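Local coordinates for protein S-adenosylmethionine:tRNA ribosyltransferase-isomerase (Thermotoga maritima, PDB 1VKY) that probably transfers and isomerizes the ribose moiety of S-adenosylmethionine onto the 7-aminomethyl group of preQ1-tRNA, giving epoxyqueuosine in the tRNA, at residues 39-44 against 328-333; 92-97 against 103-108; 123-128 against 147-152; 205-210 against 243-248; 313-316 against 322-325. All coordinates share one frame; numbering follows the deposited sequence.

Interaction 1: 39-44 against 328-333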
# COMPACT_ATOMS: atom_id res chain seq x y z
N ARG B 39 11.44 9.73 7.58
CA ARG B 39 11.59 10.68 8.68
C ARG B 39 11.20 10.00 9.99
O ARG B 39 10.44 9.04 9.98
CB ARG B 39 10.74 11.92 8.45
CG ARG B 39 11.13 12.60 7.18
CD ARG B 39 10.37 13.87 6.89
NE ARG B 39 10.87 14.91 7.75
CZ ARG B 39 10.54 16.18 7.67
NH1 ARG B 39 9.69 16.60 6.74
NH2 ARG B 39 11.07 17.04 8.54
N LEU B 40 11.80 10.46 11.09
CA LEU B 40 11.50 9.99 12.44
C LEU B 40 11.37 11.21 13.31
O LEU B 40 12.37 11.88 13.57
CB LEU B 40 12.63 9.09 13.00
CG LEU B 40 12.53 8.56 14.44
CD1 LEU B 40 11.38 7.58 14.57
CD2 LEU B 40 13.80 7.91 14.94
N MET B 41 10.15 11.49 13.77
CA MET B 41 9.93 12.50 14.79
C MET B 41 10.11 11.84 16.16
O MET B 41 9.51 10.82 16.44
CB MET B 41 8.52 13.09 14.71
CG MET B 41 8.33 14.29 15.62
SD MET B 41 6.73 15.11 15.44
CE MET B 41 6.82 15.78 13.80
N VAL B 42 10.91 12.46 17.03
CA VAL B 42 11.16 11.95 18.36
C VAL B 42 10.53 12.88 19.39
O VAL B 42 10.85 14.07 19.43
CB VAL B 42 12.67 11.81 18.62
CG1 VAL B 42 12.92 11.19 19.97
CG2 VAL B 42 13.33 10.93 17.53
N LEU B 43 9.71 12.28 20.24
CA LEU B 43 9.02 12.93 21.33
C LEU B 43 9.58 12.47 22.69
O LEU B 43 9.61 11.29 22.99
CB LEU B 43 7.52 12.60 21.26
CG LEU B 43 6.66 13.51 20.36
CD1 LEU B 43 7.14 13.57 18.99
CD2 LEU B 43 5.25 13.05 20.41
N HIS B 44 10.03 13.44 23.48
CA HIS B 44 10.57 13.19 24.81
C HIS B 44 9.52 13.65 25.81
O HIS B 44 9.35 14.85 26.04
CB HIS B 44 11.87 13.97 25.00
CG HIS B 44 12.96 13.62 24.03
ND1 HIS B 44 13.94 12.69 24.31
CD2 HIS B 44 13.25 14.10 22.79
CE1 HIS B 44 14.77 12.61 23.29
NE2 HIS B 44 14.38 13.46 22.36
N ARG B 328 0.54 18.57 14.64
CA ARG B 328 0.46 19.85 13.92
C ARG B 328 1.81 20.23 13.31
O ARG B 328 1.87 20.70 12.17
CB ARG B 328 -0.06 20.93 14.86
CG ARG B 328 -1.59 20.89 15.04
CD ARG B 328 -2.15 22.16 15.69
NE ARG B 328 -1.67 22.28 17.06
CZ ARG B 328 -2.18 21.66 18.11
NH1 ARG B 328 -3.25 20.87 18.00
NH2 ARG B 328 -1.61 21.84 19.30
N GLU B 329 2.90 20.01 14.06
CA GLU B 329 4.26 20.20 13.52
C GLU B 329 4.59 19.28 12.35
O GLU B 329 5.28 19.69 11.40
CB GLU B 329 5.34 20.02 14.61
CG GLU B 329 5.88 21.30 15.24
CD GLU B 329 6.45 22.34 14.24
OE1 GLU B 329 5.79 23.38 14.02
OE2 GLU B 329 7.56 22.16 13.69
N ALA B 330 4.12 18.03 12.41
CA ALA B 330 4.34 17.10 11.30
C ALA B 330 3.67 17.57 10.00
O ALA B 330 4.27 17.49 8.93
CB ALA B 330 3.86 15.70 11.65
N VAL B 331 2.44 18.05 10.10
CA VAL B 331 1.73 18.58 8.92
C VAL B 331 2.48 19.80 8.39
O VAL B 331 2.73 19.91 7.20
CB VAL B 331 0.24 18.91 9.26
CG1 VAL B 331 -0.43 19.70 8.16
CG2 VAL B 331 -0.55 17.63 9.57
N LYS B 332 2.88 20.68 9.30
CA LYS B 332 3.57 21.91 8.92
C LYS B 332 4.85 21.57 8.22
O LYS B 332 5.16 22.14 7.18
CB LYS B 332 3.83 22.76 10.16
CG LYS B 332 4.42 24.11 9.89
CD LYS B 332 4.73 24.81 11.19
CE LYS B 332 5.26 26.23 10.94
NZ LYS B 332 5.82 26.80 12.21
N ARG B 333 5.57 20.57 8.71
CA ARG B 333 6.82 20.18 8.07
C ARG B 333 6.68 19.17 6.95
O ARG B 333 7.70 18.71 6.41
CB ARG B 333 7.76 19.60 9.13
CG ARG B 333 8.23 20.63 10.08
CD ARG B 333 9.05 20.07 11.20
NE ARG B 333 9.53 21.11 12.12
CZ ARG B 333 10.80 21.49 12.22
NH1 ARG B 333 11.74 20.98 11.42
NH2 ARG B 333 11.13 22.41 13.12

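Interaction 2: 92-97 against 103-108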
# COMPACT_ATOMS: atom_id res chain seq x y z
N ILE B 92 -10.42 -26.98 15.92
CA ILE B 92 -8.97 -26.95 16.13
C ILE B 92 -8.39 -25.87 15.25
O ILE B 92 -8.60 -25.89 14.03
CB ILE B 92 -8.34 -28.31 15.74
CG1 ILE B 92 -8.94 -29.45 16.56
CG2 ILE B 92 -6.83 -28.26 15.89
CD1 ILE B 92 -8.71 -30.82 15.96
N LEU B 93 -7.68 -24.92 15.86
CA LEU B 93 -6.94 -23.88 15.13
C LEU B 93 -5.45 -24.03 15.38
O LEU B 93 -5.03 -23.97 16.53
CB LEU B 93 -7.37 -22.49 15.64
CG LEU B 93 -8.84 -22.18 15.57
CD1 LEU B 93 -9.13 -20.91 16.33
CD2 LEU B 93 -9.25 -22.03 14.10
N LEU B 94 -4.67 -24.18 14.31
CA LEU B 94 -3.24 -24.32 14.40
C LEU B 94 -2.60 -22.97 14.70
O LEU B 94 -2.90 -21.98 14.03
CB LEU B 94 -2.67 -24.89 13.09
CG LEU B 94 -2.50 -26.41 12.99
CD1 LEU B 94 -3.79 -27.17 13.22
CD2 LEU B 94 -1.89 -26.78 11.64
N ILE B 95 -1.74 -22.94 15.72
CA ILE B 95 -1.13 -21.71 16.24
C ILE B 95 0.37 -21.80 16.04
O ILE B 95 0.98 -20.92 15.47
CB ILE B 95 -1.48 -21.54 17.77
CG1 ILE B 95 -3.00 -21.35 17.99
CG2 ILE B 95 -0.69 -20.44 18.41
CD1 ILE B 95 -3.66 -20.21 17.23
N GLU B 96 1.00 -22.86 16.51
CA GLU B 96 2.44 -22.92 16.45
C GLU B 96 2.97 -24.33 16.22
O GLU B 96 2.69 -25.24 16.96
CB GLU B 96 3.04 -22.33 17.73
CG GLU B 96 4.55 -22.18 17.66
CD GLU B 96 5.19 -21.83 18.98
OE1 GLU B 96 4.46 -21.55 19.97
OE2 GLU B 96 6.44 -21.81 19.02
N ARG B 97 3.79 -24.48 15.19
CA ARG B 97 4.39 -25.78 14.88
C ARG B 97 5.59 -26.05 15.73
O ARG B 97 6.53 -25.25 15.77
CB ARG B 97 4.81 -25.75 13.43
CG ARG B 97 5.46 -26.96 12.89
CD ARG B 97 5.74 -26.75 11.42
NE ARG B 97 6.26 -27.95 10.81
CZ ARG B 97 7.55 -28.26 10.76
NH1 ARG B 97 8.46 -27.48 11.30
NH2 ARG B 97 7.92 -29.37 10.16
N TRP B 103 1.66 -29.63 16.68
CA TRP B 103 1.28 -28.24 16.73
C TRP B 103 0.61 -27.86 18.05
O TRP B 103 -0.19 -28.62 18.58
CB TRP B 103 0.25 -27.98 15.62
CG TRP B 103 0.83 -28.01 14.26
CD1 TRP B 103 1.20 -29.13 13.53
CD2 TRP B 103 1.11 -26.89 13.44
NE1 TRP B 103 1.69 -28.75 12.31
CE2 TRP B 103 1.66 -27.38 12.23
CE3 TRP B 103 0.97 -25.52 13.60
CZ2 TRP B 103 2.04 -26.54 11.19
CZ3 TRP B 103 1.33 -24.69 12.56
CH2 TRP B 103 1.87 -25.21 11.37
N LYS B 104 0.93 -26.65 18.54
CA LYS B 104 0.15 -26.01 19.56
C LYS B 104 -1.07 -25.47 18.87
O LYS B 104 -0.95 -24.78 17.87
CB LYS B 104 0.88 -24.83 20.21
CG LYS B 104 1.99 -25.26 21.11
CD LYS B 104 2.86 -24.09 21.54
CE LYS B 104 2.11 -23.06 22.33
NZ LYS B 104 1.98 -23.49 23.72
N CYS B 105 -2.23 -25.80 19.42
CA CYS B 105 -3.51 -25.50 18.81
C CYS B 105 -4.45 -24.87 19.80
O CYS B 105 -4.38 -25.12 21.00
CB CYS B 105 -4.16 -26.80 18.30
SG CYS B 105 -3.20 -27.61 17.00
N LEU B 106 -5.37 -24.09 19.27
CA LEU B 106 -6.49 -23.59 20.04
C LEU B 106 -7.62 -24.58 19.78
O LEU B 106 -7.97 -24.82 18.63
CB LEU B 106 -6.85 -22.17 19.55
CG LEU B 106 -7.05 -21.15 20.63
CD1 LEU B 106 -8.39 -21.44 21.29
CD2 LEU B 106 -5.92 -21.17 21.64
N VAL B 107 -8.14 -25.20 20.84
CA VAL B 107 -9.16 -26.22 20.70
C VAL B 107 -10.41 -25.73 21.44
O VAL B 107 -10.32 -25.36 22.61
CB VAL B 107 -8.67 -27.56 21.28
CG1 VAL B 107 -9.77 -28.55 21.32
CG2 VAL B 107 -7.51 -28.09 20.44
N ARG B 108 -11.55 -25.72 20.74
CA ARG B 108 -12.81 -25.20 21.29
C ARG B 108 -13.95 -26.14 20.92
O ARG B 108 -14.19 -26.37 19.73
CB ARG B 108 -13.08 -23.79 20.73
CG ARG B 108 -11.96 -22.79 21.05
CD ARG B 108 -12.18 -21.35 20.63
NE ARG B 108 -12.28 -21.18 19.18
CZ ARG B 108 -12.39 -20.00 18.58
NH1 ARG B 108 -12.40 -18.88 19.29
NH2 ARG B 108 -12.50 -19.94 17.26

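Interaction 3: 123-128 against 147-152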
# COMPACT_ATOMS: atom_id res chain seq x y z
N GLU B 123 -11.26 -40.08 7.94
CA GLU B 123 -10.65 -41.40 7.82
C GLU B 123 -9.14 -41.30 7.56
O GLU B 123 -8.40 -42.23 7.87
CB GLU B 123 -11.30 -42.18 6.67
CG GLU B 123 -12.69 -42.70 6.98
N ASP B 124 -8.70 -40.19 6.98
CA ASP B 124 -7.30 -39.96 6.65
C ASP B 124 -6.52 -39.17 7.69
O ASP B 124 -5.34 -38.91 7.48
CB ASP B 124 -7.19 -39.15 5.34
CG ASP B 124 -8.00 -39.73 4.22
OD1 ASP B 124 -8.12 -40.97 4.13
OD2 ASP B 124 -8.56 -39.00 3.37
N LEU B 125 -7.15 -38.69 8.76
CA LEU B 125 -6.45 -37.77 9.69
C LEU B 125 -7.05 -37.79 11.08
O LEU B 125 -8.26 -37.65 11.26
CB LEU B 125 -6.44 -36.34 9.17
CG LEU B 125 -5.57 -35.35 9.97
CD1 LEU B 125 -4.08 -35.68 9.88
CD2 LEU B 125 -5.80 -33.93 9.52
N SER B 126 -6.19 -38.01 12.05
CA SER B 126 -6.58 -38.01 13.44
C SER B 126 -5.51 -37.21 14.18
O SER B 126 -4.56 -36.71 13.57
CB SER B 126 -6.67 -39.44 13.93
OG SER B 126 -7.32 -39.47 15.19
N ALA B 127 -5.70 -37.04 15.49
CA ALA B 127 -4.76 -36.33 16.35
C ALA B 127 -4.93 -36.84 17.76
O ALA B 127 -6.02 -37.25 18.15
CB ALA B 127 -5.02 -34.83 16.31
N VAL B 128 -3.82 -36.85 18.50
CA VAL B 128 -3.83 -37.19 19.90
C VAL B 128 -3.30 -35.98 20.64
O VAL B 128 -2.35 -35.32 20.20
CB VAL B 128 -2.91 -38.41 20.19
CG1 VAL B 128 -3.20 -38.95 21.56
N ASP B 147 2.20 -32.29 7.55
CA ASP B 147 1.65 -30.94 7.59
C ASP B 147 0.86 -30.59 6.33
O ASP B 147 -0.10 -29.82 6.37
CB ASP B 147 2.76 -29.89 7.79
CG ASP B 147 3.26 -29.80 9.25
OD1 ASP B 147 2.74 -30.46 10.18
OD2 ASP B 147 4.20 -29.05 9.54
N ARG B 148 1.31 -31.13 5.20
CA ARG B 148 0.63 -30.88 3.92
C ARG B 148 -0.78 -31.46 3.95
O ARG B 148 -1.75 -30.79 3.59
CB ARG B 148 1.45 -31.46 2.77
CG ARG B 148 2.67 -30.60 2.43
N LEU B 149 -0.90 -32.67 4.46
CA LEU B 149 -2.21 -33.27 4.67
C LEU B 149 -3.07 -32.41 5.60
O LEU B 149 -4.23 -32.11 5.30
CB LEU B 149 -2.07 -34.67 5.25
CG LEU B 149 -3.38 -35.40 5.54
CD1 LEU B 149 -4.25 -35.47 4.29
CD2 LEU B 149 -3.10 -36.80 6.08
N ILE B 150 -2.48 -32.00 6.72
CA ILE B 150 -3.20 -31.18 7.70
C ILE B 150 -3.72 -29.89 7.03
O ILE B 150 -4.87 -29.49 7.21
CB ILE B 150 -2.29 -30.84 8.90
CG1 ILE B 150 -1.95 -32.10 9.72
CG2 ILE B 150 -2.95 -29.80 9.78
CD1 ILE B 150 -0.73 -31.89 10.62
N PHE B 151 -2.88 -29.23 6.27
CA PHE B 151 -3.28 -27.99 5.64
C PHE B 151 -4.38 -28.25 4.60
O PHE B 151 -5.38 -27.52 4.54
CB PHE B 151 -2.10 -27.30 4.97
CG PHE B 151 -1.00 -26.86 5.90
CD1 PHE B 151 0.27 -26.61 5.40
CD2 PHE B 151 -1.23 -26.68 7.25
CE1 PHE B 151 1.28 -26.20 6.23
CE2 PHE B 151 -0.19 -26.26 8.08
CZ PHE B 151 1.05 -26.03 7.57
N GLU B 152 -4.21 -29.34 3.83
CA GLU B 152 -5.22 -29.76 2.85
C GLU B 152 -6.56 -29.94 3.53
O GLU B 152 -7.54 -29.33 3.12
CB GLU B 152 -4.80 -31.06 2.16
CG GLU B 152 -3.60 -30.92 1.23

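Interaction 4: 205-210 against 243-248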
# COMPACT_ATOMS: atom_id res chain seq x y z
N GLN B 205 18.54 -5.73 22.34
CA GLN B 205 17.90 -7.04 22.17
C GLN B 205 16.57 -6.94 21.41
O GLN B 205 15.95 -5.87 21.35
CB GLN B 205 17.68 -7.66 23.53
CG GLN B 205 19.01 -7.94 24.25
CD GLN B 205 18.89 -8.96 25.34
OE1 GLN B 205 17.99 -9.83 25.34
NE2 GLN B 205 19.81 -8.88 26.30
N PHE B 206 16.15 -8.07 20.84
CA PHE B 206 14.89 -8.17 20.09
C PHE B 206 14.00 -9.28 20.64
O PHE B 206 14.49 -10.30 21.13
CB PHE B 206 15.18 -8.45 18.61
CG PHE B 206 15.72 -7.25 17.88
CD1 PHE B 206 17.05 -6.86 18.07
CD2 PHE B 206 14.89 -6.47 17.11
CE1 PHE B 206 17.54 -5.71 17.44
CE2 PHE B 206 15.39 -5.30 16.48
CZ PHE B 206 16.71 -4.94 16.65
N ALA B 207 12.68 -9.08 20.59
CA ALA B 207 11.74 -10.14 20.88
C ALA B 207 10.54 -9.94 20.01
O ALA B 207 10.36 -8.86 19.42
CB ALA B 207 11.35 -10.13 22.34
N GLU B 208 9.72 -10.98 19.92
CA GLU B 208 8.51 -10.88 19.12
C GLU B 208 7.23 -11.29 19.84
O GLU B 208 7.18 -12.17 20.71
CB GLU B 208 8.69 -11.62 17.77
CG GLU B 208 8.46 -13.09 17.75
CD GLU B 208 8.52 -13.67 16.32
OE1 GLU B 208 9.30 -13.13 15.46
OE2 GLU B 208 7.78 -14.67 16.08
N VAL B 209 6.15 -10.60 19.45
CA VAL B 209 4.83 -11.07 19.80
C VAL B 209 4.19 -11.42 18.48
O VAL B 209 4.59 -10.92 17.44
CB VAL B 209 4.00 -10.03 20.63
CG1 VAL B 209 4.65 -9.85 21.99
CG2 VAL B 209 3.84 -8.74 19.91
N VAL B 210 3.15 -12.22 18.55
CA VAL B 210 2.50 -12.73 17.34
C VAL B 210 1.00 -12.44 17.39
O VAL B 210 0.37 -12.40 18.47
CB VAL B 210 2.75 -14.26 17.19
CG1 VAL B 210 2.24 -14.78 15.85
CG2 VAL B 210 4.25 -14.59 17.32
N VAL B 243 8.32 -13.56 27.09
CA VAL B 243 8.04 -13.33 28.49
C VAL B 243 9.33 -13.23 29.31
O VAL B 243 9.46 -12.37 30.18
CB VAL B 243 7.07 -14.43 29.08
CG1 VAL B 243 6.91 -14.29 30.60
CG2 VAL B 243 5.69 -14.38 28.41
N ARG B 244 10.28 -14.13 29.05
CA ARG B 244 11.57 -14.11 29.76
C ARG B 244 12.33 -12.83 29.51
O ARG B 244 12.85 -12.21 30.42
CB ARG B 244 12.44 -15.28 29.33
CG ARG B 244 13.69 -15.40 30.19
CD ARG B 244 14.95 -16.01 29.51
NE ARG B 244 14.63 -16.82 28.34
CZ ARG B 244 15.04 -16.59 27.08
NH1 ARG B 244 15.82 -15.54 26.76
NH2 ARG B 244 14.65 -17.43 26.12
N LYS B 245 12.40 -12.41 28.25
CA LYS B 245 13.10 -11.18 27.91
C LYS B 245 12.49 -9.93 28.50
O LYS B 245 13.19 -8.99 28.87
CB LYS B 245 13.17 -11.07 26.40
CG LYS B 245 14.09 -12.10 25.81
CD LYS B 245 14.36 -11.84 24.36
CE LYS B 245 15.64 -12.53 23.96
NZ LYS B 245 15.81 -12.39 22.50
N LEU B 246 11.17 -9.89 28.58
CA LEU B 246 10.48 -8.73 29.18
C LEU B 246 10.88 -8.62 30.65
O LEU B 246 11.16 -7.53 31.18
CB LEU B 246 8.94 -8.88 29.08
CG LEU B 246 8.33 -8.83 27.69
CD1 LEU B 246 6.94 -9.40 27.73
CD2 LEU B 246 8.33 -7.42 27.18
N ARG B 247 10.88 -9.76 31.32
CA ARG B 247 11.24 -9.81 32.74
C ARG B 247 12.72 -9.47 32.95
O ARG B 247 13.07 -8.67 33.81
CB ARG B 247 10.93 -11.18 33.32
CG ARG B 247 11.27 -11.23 34.81
CD ARG B 247 11.00 -12.58 35.53
NE ARG B 247 11.33 -13.76 34.73
CZ ARG B 247 12.57 -14.20 34.48
NH1 ARG B 247 13.65 -13.55 34.94
NH2 ARG B 247 12.71 -15.29 33.73
N GLU B 248 13.60 -10.02 32.14
CA GLU B 248 15.04 -9.69 32.21
C GLU B 248 15.38 -8.22 31.93
O GLU B 248 16.28 -7.63 32.55
CB GLU B 248 15.81 -10.57 31.24
CG GLU B 248 15.89 -12.03 31.63
CD GLU B 248 16.47 -12.89 30.53
OE1 GLU B 248 16.60 -12.41 29.38
OE2 GLU B 248 16.79 -14.04 30.83
O HOH W 1 16.80 -9.92 27.90

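Interaction 5: 313-316 against 322-325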
# COMPACT_ATOMS: atom_id res chain seq x y z
N LEU B 313 -4.75 6.00 21.06
CA LEU B 313 -3.79 5.19 21.83
C LEU B 313 -2.47 5.94 21.99
O LEU B 313 -1.92 6.01 23.07
CB LEU B 313 -3.56 3.87 21.11
CG LEU B 313 -2.62 2.80 21.68
CD1 LEU B 313 -2.97 1.43 21.06
CD2 LEU B 313 -1.17 3.13 21.42
N VAL B 314 -1.93 6.48 20.91
CA VAL B 314 -0.68 7.22 20.99
C VAL B 314 -0.81 8.47 21.87
O VAL B 314 0.10 8.82 22.63
CB VAL B 314 -0.14 7.58 19.58
CG1 VAL B 314 1.08 8.38 19.68
CG2 VAL B 314 0.16 6.30 18.82
N ALA B 315 -1.96 9.13 21.82
CA ALA B 315 -2.22 10.26 22.70
C ALA B 315 -2.18 9.82 24.17
O ALA B 315 -1.63 10.52 25.03
CB ALA B 315 -3.60 10.87 22.35
N ALA B 316 -2.71 8.64 24.47
CA ALA B 316 -2.64 8.15 25.84
C ALA B 316 -1.17 7.96 26.19
O ALA B 316 -0.77 8.19 27.32
CB ALA B 316 -3.39 6.86 26.00
N PHE B 322 0.40 17.10 23.97
CA PHE B 322 1.74 16.99 23.40
C PHE B 322 1.66 16.29 22.05
O PHE B 322 2.28 16.71 21.09
CB PHE B 322 2.60 16.22 24.40
CG PHE B 322 4.07 16.10 24.04
CD1 PHE B 322 4.78 17.15 23.48
CD2 PHE B 322 4.77 14.93 24.33
CE1 PHE B 322 6.15 17.02 23.20
CE2 PHE B 322 6.13 14.82 24.03
CZ PHE B 322 6.80 15.87 23.46
N VAL B 323 0.91 15.18 21.94
CA VAL B 323 0.88 14.47 20.67
C VAL B 323 0.18 15.31 19.61
O VAL B 323 0.58 15.32 18.43
CB VAL B 323 0.27 13.04 20.79
CG1 VAL B 323 -1.22 13.04 20.58
CG2 VAL B 323 0.90 12.15 19.73
N MET B 324 -0.85 16.05 20.02
CA MET B 324 -1.54 16.94 19.04
C MET B 324 -0.65 18.07 18.55
O MET B 324 -0.69 18.40 17.41
CB MET B 324 -2.87 17.44 19.61
CG MET B 324 -3.84 16.28 19.92
SD MET B 324 -4.33 15.16 18.52
CE MET B 324 -2.91 14.56 17.67
N GLU B 325 0.17 18.64 19.43
CA GLU B 325 1.20 19.62 19.05
C GLU B 325 2.19 18.98 18.05
O GLU B 325 2.49 19.53 16.99
CB GLU B 325 1.89 20.11 20.35
CG GLU B 325 3.20 20.86 20.21
CD GLU B 325 3.72 21.43 21.54
OE1 GLU B 325 3.79 20.69 22.57

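Interaction 1: 39-44 against 328-333
M41 and A330 mark the closest approach of the two backbones, with M41 CA 8.0 Å from A330 CA, a spacing that leaves room for side chains but not for backbone bonding. This is helix-on-sheet packing: strand 39-44, which runs between strands 49-54 and 343-346 of the large mixed sheet, is covered by the C-terminal part of helix 320-332. R39 and M41, two residues apart on the strand, both point toward the helix. The M41 chain leaves with CG anti to its backbone N (chi1 -171°), continues straight and bends only at chi3; that last turn lays CE alongside the helix, 3.7 Å from A330 CB. A326 of the same helix and Y335 also touch this methionine.

At the helix end the contact becomes polar. R39 reaches across with its guanidinium and donates from NH1 to the backbone O of R333 at 2.9 Å. The bond is bent, 137° at the hydrogen, and NH1 lies above the carbonyl plane rather than in it. A positive group at this end of a helix would probably be favoured by the helix dipole, and Y335 adds a cation-pi contact to R39. R333 itself is steadied from inside the helix: its backbone N bonds to E329 O. Its side chain turns back to E329, whose OE1 also forms a long salt bridge with K332 NZ. The tighter half of that network is the nearly straight bond from R333 NE to E329 OE2, 2.7 Å long and in the guanidinium plane.

Interaction 2: 92-97 against 103-108
W103 lies sandwiched between L94 and R97: L94 CD2 sits over the centre of its six-membered ring, 3.5 Å from the centroid, and R97 CB is equally distant from that centroid on the opposite face. Both are CH-pi contacts. With chi1 at 179°, R97 CG points away from the backbone N, which carries the extended chain on past the ring. Along the same face of the sheet, C105 SG touches L94 CD1 and I92 CG2, while L93 CB meets L106 CB on the other.

The backbone holds these groups in place. Strands 92-97 and 103-108 form an antiparallel hairpin, with L93 and L106 joined by two N-H...O bonds of 2.8 Å. I95 N and E96 N both donate to K104 O, at 2.9 and 3.1 Å, so I95 and E96 together face K104 in a classic beta bulge. Further out, D147 takes W103 NE1 through OD1 and R97 NE through OD2. With an alanine here instead of the indole, L94 and R97 would probably lose the ring that separates them and D147 OD1 its W103 donor. The indole is thus gripped by carbon on its faces and by a carboxylate at its nitrogen, which should fix its rotation.

Interaction 3: 123-128 against 147-152
L125 meets L149 and I150 mainly through CD1, which lies 4.1 Å from L149 CD2 and 4.2 Å from I150 CG1; its other methyl, L125 CD2, approaches I150 CA at 4.2 Å. The two leucines have nearly the same shape. In L125 the side chain swings to the side remote from the backbone N (chi1 -172°), and L149 repeats this at 179°. The two slide past each other in opposite directions. I150 is turned differently, its CG1 beside the backbone N and anti to the carbonyl carbon (chi1 -67°), and crosses L125 at about a right angle. L149 CD2 also reaches back to the loop before the strand, where it sits 3.4 Å from D124 O.

No hydrogen bond joins the segments, and the closest backbone approach, L125 CA to I150 CA, is 7.6 Å, so apolar packing carries the contact. It lays helix 147-153 against strand 125-132 of the antiparallel six-stranded sheet. F142, on the adjacent strand 138-143, touches both L125 and I150; P144 reaches L125 and L149 from the connection into the helix. I150 and F151 also meet L94 of strand 89-97, so the helix spans several strands of the same sheet.

Interaction 4: 205-210 against 243-248
K245 supplies the one direct hydrogen bond between the segments, from its NZ to the backbone O of F206 at 2.8 Å. The C=O...N angle of 172° puts the ammonium almost straight ahead of the carbonyl. K245 CG is anti to the carbonyl carbon (chi1 -70°), and from there the chain runs extended, giving it the reach to cross from helix to strand.

A second polar link passes through water. One molecule donates to Q205 OE1 at 2.8 Å and to E248 OE1 at 2.9 Å, bridging the start of the strand to the helix one turn beyond K245.

These bonds belong to helix-on-sheet packing, fastening helix 240-252 to strand 205-213 of the large mixed sheet. The helix follows strand 234-238, the antiparallel neighbour of 205-213, and packs across the sheet, running largely opposite to 205-210: the axes of segments 205-210 and 243-248 approach to 8.9 Å, with 133° between their N-to-C directions. F206 points away from it, toward I196 and L199 of helix 193-202, so this strand is covered by helices on two sides.

The remaining contacts are van der Waals and few. K245 CD rests 4.0 Å from A207 CB, and K245 CE passes 3.8 Å from Q205 OE1. A methionine in place of K245 would probably leave F206 O without its ammonium donor and the helix segment without its direct bond to this strand. Next to this pair, T242 OG1 is hydrogen-bonded to E208 O.

Interaction 5: 313-316 against 322-325
Two consecutive helices, 309-318 and 320-332, are separated by one residue, and V323 of the second packs against V314 and A315 of the first just beside that bend. The backbones come close: A315 CA lies 5.6 Å from V323 CA. At such a distance there is little room for a side chain on the A315 side, and its methyl is all that stands there.

V323 points toward the first helix and divides its two methyls between neighbouring residues. Its CG1 meets A315 twice, 3.6 Å from A315 CA and 3.7 Å from A315 CB, while CG2 reaches V314 CG1 at 3.8 Å. The valine's chi1 of 90° sets CG1 between its backbone N and carbonyl carbon, the crowded position, and the same turn directs CG2 to V314. The V314 side chain meets it at about a right angle.

No hydrogen bond spans the segments and all three touching residues are buried, so the contact between the two segments is purely aliphatic. F18 also lies on A315, and H304 on V314. The arrangement is a close helix-helix contact at an alanine, between two successive helices joined by a one-residue connection.

Overall arrangement
From the N terminus, strand 39-44 opens interaction 1, which closes only at 328-333 and so encloses the other four; these follow in series and none crosses another. Interaction 2 closes a short hairpin, and interaction 3 then brings helix 147-153 onto the same six-stranded antiparallel sheet. The two touch, through D147 with R97 and W103. The chain returns to the large mixed sheet, where interaction 4 attaches a helix to a strand. Interaction 5 joins two successive helices, the second of which also serves interaction 1; F322 packs on L43 where they meet. Interactions 1 and 3, centres about 52 Å apart, lie on opposite sides of the chain's centre.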